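Local coordinates for protein cleavage stimulation factor 77 (Encephalitozoon cuniculi, PDB 2UY1) that probably acts in mRNA 3'-end processing, and may bind mRNA, as a nuclear helical-repeat protein of the suppressor of forked family, at residues L287-H292 with I310-E315. Sequence-based numbering, arbitrary orientation.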
ATOM      1  N   LEU B 287      -5.720  17.691 -17.333  1.00 25.81           N
ATOM      2  CA  LEU B 287      -5.114  18.529 -16.290  1.00 26.39           C
ATOM      3  C   LEU B 287      -5.299  20.033 -16.498  1.00 25.64           C
ATOM      4  O   LEU B 287      -5.314  20.797 -15.521  1.00 26.20           O
ATOM      5  CB  LEU B 287      -3.657  18.175 -16.002  1.00 27.22           C
ATOM      6  CG  LEU B 287      -3.180  18.326 -14.537  1.00 27.40           C
ATOM      7  CD1 LEU B 287      -4.042  17.645 -13.436  1.00 27.33           C
ATOM      8  CD2 LEU B 287      -1.788  17.832 -14.453  1.00 28.41           C
ATOM      9  N   LEU B 288      -5.478  20.466 -17.751  1.00 24.93           N
ATOM     10  CA  LEU B 288      -5.776  21.867 -18.023  1.00 25.17           C
ATOM     11  C   LEU B 288      -7.184  22.222 -17.573  1.00 24.64           C
ATOM     12  O   LEU B 288      -7.393  23.263 -16.959  1.00 24.14           O
ATOM     13  CB  LEU B 288      -5.654  22.178 -19.535  1.00 26.64           C
ATOM     14  CG  LEU B 288      -4.243  22.281 -20.063  1.00 25.87           C
ATOM     15  CD1 LEU B 288      -4.321  22.264 -21.585  1.00 29.21           C
ATOM     16  CD2 LEU B 288      -3.620  23.529 -19.475  1.00 28.29           C
ATOM     17  N   ARG B 289      -8.138  21.348 -17.887  1.00 23.99           N
ATOM     18  CA  ARG B 289      -9.526  21.548 -17.517  1.00 24.27           C
ATOM     19  C   ARG B 289      -9.741  21.654 -16.038  1.00 23.30           C
ATOM     20  O   ARG B 289     -10.399  22.573 -15.549  1.00 23.98           O
ATOM     21  CB  ARG B 289     -10.361  20.394 -18.040  1.00 24.70           C
ATOM     22  CG  ARG B 289     -10.581  20.447 -19.523  1.00 28.73           C
ATOM     23  CD  ARG B 289     -11.270  19.186 -19.996  1.00 35.32           C
ATOM     24  NE  ARG B 289     -10.560  18.553 -21.103  1.00 40.97           N
ATOM     25  CZ  ARG B 289     -11.080  18.284 -22.301  1.00 44.86           C
ATOM     26  NH1 ARG B 289     -12.335  18.603 -22.577  1.00 45.44           N
ATOM     27  NH2 ARG B 289     -10.334  17.693 -23.233  1.00 45.85           N
ATOM     28  N   ILE B 290      -9.173  20.696 -15.311  1.00 22.80           N
ATOM     29  CA  ILE B 290      -9.214  20.686 -13.883  1.00 22.17           C
ATOM     30  C   ILE B 290      -8.621  22.011 -13.326  1.00 21.64           C
ATOM     31  O   ILE B 290      -9.229  22.665 -12.491  1.00 21.77           O
ATOM     32  CB  ILE B 290      -8.479  19.386 -13.348  1.00 21.33           C
ATOM     33  CG1 ILE B 290      -9.447  18.205 -13.387  1.00 21.54           C
ATOM     34  CG2 ILE B 290      -7.860  19.645 -11.923  1.00 21.54           C
ATOM     35  CD1 ILE B 290      -8.713  16.824 -13.331  1.00 23.72           C
ATOM     36  N   ASN B 291      -7.454  22.411 -13.827  1.00 21.56           N
ATOM     37  CA  ASN B 291      -6.779  23.599 -13.335  1.00 21.60           C
ATOM     38  C   ASN B 291      -7.440  24.925 -13.703  1.00 21.75           C
ATOM     39  O   ASN B 291      -7.410  25.895 -12.925  1.00 20.51           O
ATOM     40  CB  ASN B 291      -5.270  23.528 -13.598  1.00 22.20           C
ATOM     41  CG  ASN B 291      -4.532  22.705 -12.463  1.00 20.97           C
ATOM     42  OD1 ASN B 291      -4.460  23.135 -11.323  1.00 22.87           O
ATOM     43  ND2 ASN B 291      -4.070  21.531 -12.796  1.00 19.48           N
ATOM     44  N   HIS B 292      -8.168  24.872 -14.814  1.00 21.70           N
ATOM     45  CA  HIS B 292      -8.936  25.974 -15.347  1.00 23.03           C
ATOM     46  C   HIS B 292     -10.160  26.086 -14.508  1.00 22.56           C
ATOM     47  O   HIS B 292     -10.448  27.171 -14.019  1.00 24.34           O
ATOM     48  CB  HIS B 292      -9.268  25.719 -16.833  1.00 23.60           C
ATOM     49  CG  HIS B 292     -10.007  26.843 -17.509  1.00 24.63           C
ATOM     50  ND1 HIS B 292     -10.609  26.893 -18.721  1.00 25.52           N
ATOM     51  CD2 HIS B 292     -10.131  28.105 -16.963  1.00 24.65           C
ATOM     52  CE1 HIS B 292     -11.090  28.175 -18.881  1.00 27.79           C
ATOM     53  NE2 HIS B 292     -10.794  28.883 -17.807  1.00 28.71           N
ATOM     54  N   ILE B 310     -20.115  22.919 -17.569  1.00 32.44           N
ATOM     55  CA  ILE B 310     -21.206  22.631 -18.528  1.00 34.57           C
ATOM     56  C   ILE B 310     -20.862  22.978 -19.949  1.00 36.12           C
ATOM     57  O   ILE B 310     -21.448  22.375 -20.847  1.00 37.71           O
ATOM     58  CB  ILE B 310     -22.600  23.282 -18.189  1.00 34.97           C
ATOM     59  CG1 ILE B 310     -23.002  23.118 -16.736  1.00 34.37           C
ATOM     60  CG2 ILE B 310     -23.702  22.606 -18.972  1.00 35.22           C
ATOM     61  CD1 ILE B 310     -24.233  23.911 -16.402  1.00 34.97           C
ATOM     62  N   GLU B 311     -19.931  23.930 -20.145  1.00 36.98           N
ATOM     63  CA  GLU B 311     -19.383  24.324 -21.467  1.00 38.91           C
ATOM     64  C   GLU B 311     -18.317  23.398 -21.986  1.00 39.14           C
ATOM     65  O   GLU B 311     -18.233  23.189 -23.183  1.00 38.87           O
ATOM     66  CB  GLU B 311     -18.729  25.703 -21.412  1.00 39.51           C
ATOM     67  CG  GLU B 311     -19.660  26.855 -21.579  1.00 42.94           C
ATOM     68  CD  GLU B 311     -19.119  28.134 -20.937  1.00 47.22           C
ATOM     69  OE1 GLU B 311     -17.860  28.268 -20.822  1.00 47.62           O
ATOM     70  OE2 GLU B 311     -19.964  28.996 -20.557  1.00 46.52           O
ATOM     71  N   LEU B 312     -17.485  22.876 -21.083  1.00 40.72           N
ATOM     72  CA  LEU B 312     -16.423  21.921 -21.411  1.00 42.34           C
ATOM     73  C   LEU B 312     -16.927  20.679 -22.115  1.00 43.65           C
ATOM     74  O   LEU B 312     -16.122  19.869 -22.584  1.00 43.96           O
ATOM     75  CB  LEU B 312     -15.684  21.471 -20.147  1.00 42.19           C
ATOM     76  CG  LEU B 312     -14.710  22.419 -19.427  1.00 42.10           C
ATOM     77  CD1 LEU B 312     -14.184  21.741 -18.202  1.00 42.89           C
ATOM     78  CD2 LEU B 312     -13.548  22.897 -20.341  1.00 41.96           C
ATOM     79  N   GLY B 313     -18.249  20.598 -22.247  1.00 44.41           N
ATOM     80  CA  GLY B 313     -19.003  19.358 -22.348  1.00 46.95           C
ATOM     81  C   GLY B 313     -19.071  18.680 -23.685  1.00 47.97           C
ATOM     82  O   GLY B 313     -19.138  17.447 -23.738  1.00 48.18           O
ATOM     83  N   ASN B 314     -19.060  19.460 -24.766  1.00 49.80           N
ATOM     84  CA  ASN B 314     -18.974  18.861 -26.118  1.00 50.19           C
ATOM     85  C   ASN B 314     -17.513  18.550 -26.553  1.00 50.33           C
ATOM     86  O   ASN B 314     -17.210  18.435 -27.748  1.00 50.60           O
ATOM     87  CB  ASN B 314     -19.762  19.678 -27.166  1.00 50.84           C
ATOM     88  CG  ASN B 314     -19.902  18.949 -28.543  1.00 52.06           C
ATOM     89  OD1 ASN B 314     -19.586  17.745 -28.687  1.00 55.31           O
ATOM     90  ND2 ASN B 314     -20.380  19.698 -29.560  1.00 54.38           N
ATOM     91  N   GLU B 315     -16.614  18.434 -25.569  1.00 49.73           N
ATOM     92  CA  GLU B 315     -15.331  17.727 -25.759  1.00 49.82           C
ATOM     93  C   GLU B 315     -15.218  16.528 -24.805  1.00 47.25           C
ATOM     94  O   GLU B 315     -15.756  16.574 -23.711  1.00 47.15           O
ATOM     95  CB  GLU B 315     -14.132  18.670 -25.586  1.00 49.88           C
ATOM     96  CG  GLU B 315     -14.059  19.742 -26.700  1.00 53.12           C
ATOM     97  CD  GLU B 315     -12.716  20.480 -26.763  1.00 53.84           C
ATOM     98  OE1 GLU B 315     -12.202  20.928 -25.688  1.00 59.66           O
ATOM     99  OE2 GLU B 315     -12.177  20.627 -27.906  1.00 59.41           O
TER
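R289 reaches out from helix 282-300 and is met twice, by L312 along its aliphatic stem and by E315 at its charged head. The stem contact is purely nonpolar: both methyls of L312 come up against R289 CG, with CD2 of L312 at 3.9 Å from it, and CD1 of L312 also approaches CB of R289. These two side chains run across each other at a slant where the backbones are nearest, R289 CA to L312 CA being 7.9 Å. Beyond CG the arginine bends, chi3 at -128°, and this kink carries the guanidinium past the leucine to E315. There NH1 of R289 stops 3.5 Å from CB of E315, which lies at the edge of the guanidinium, close to its plane, as does the backbone O of L312.

The carboxylate meets the arginine differently. OE1 of E315 stands 3.9 Å from R289 NH1 and well out of the guanidinium plane, with the two flat groups turned 48° apart; no N-H is aimed at the oxygen, and this long salt bridge rests on charge alone. NH1 is buried here without a hydrogen-bond partner, whereas NE of R289 is tied back to O of L285 in its own helix. V317 and V321 also touch the arginine, while E315 touches K266 on helix 260-269.

This light surface contact joins helix 282-300 to residues 310-315, which carry on from helix 302-311, an antiparallel helical hairpin characteristic of the HAT (half-a-TPR) repeats of the suppressor of forked family.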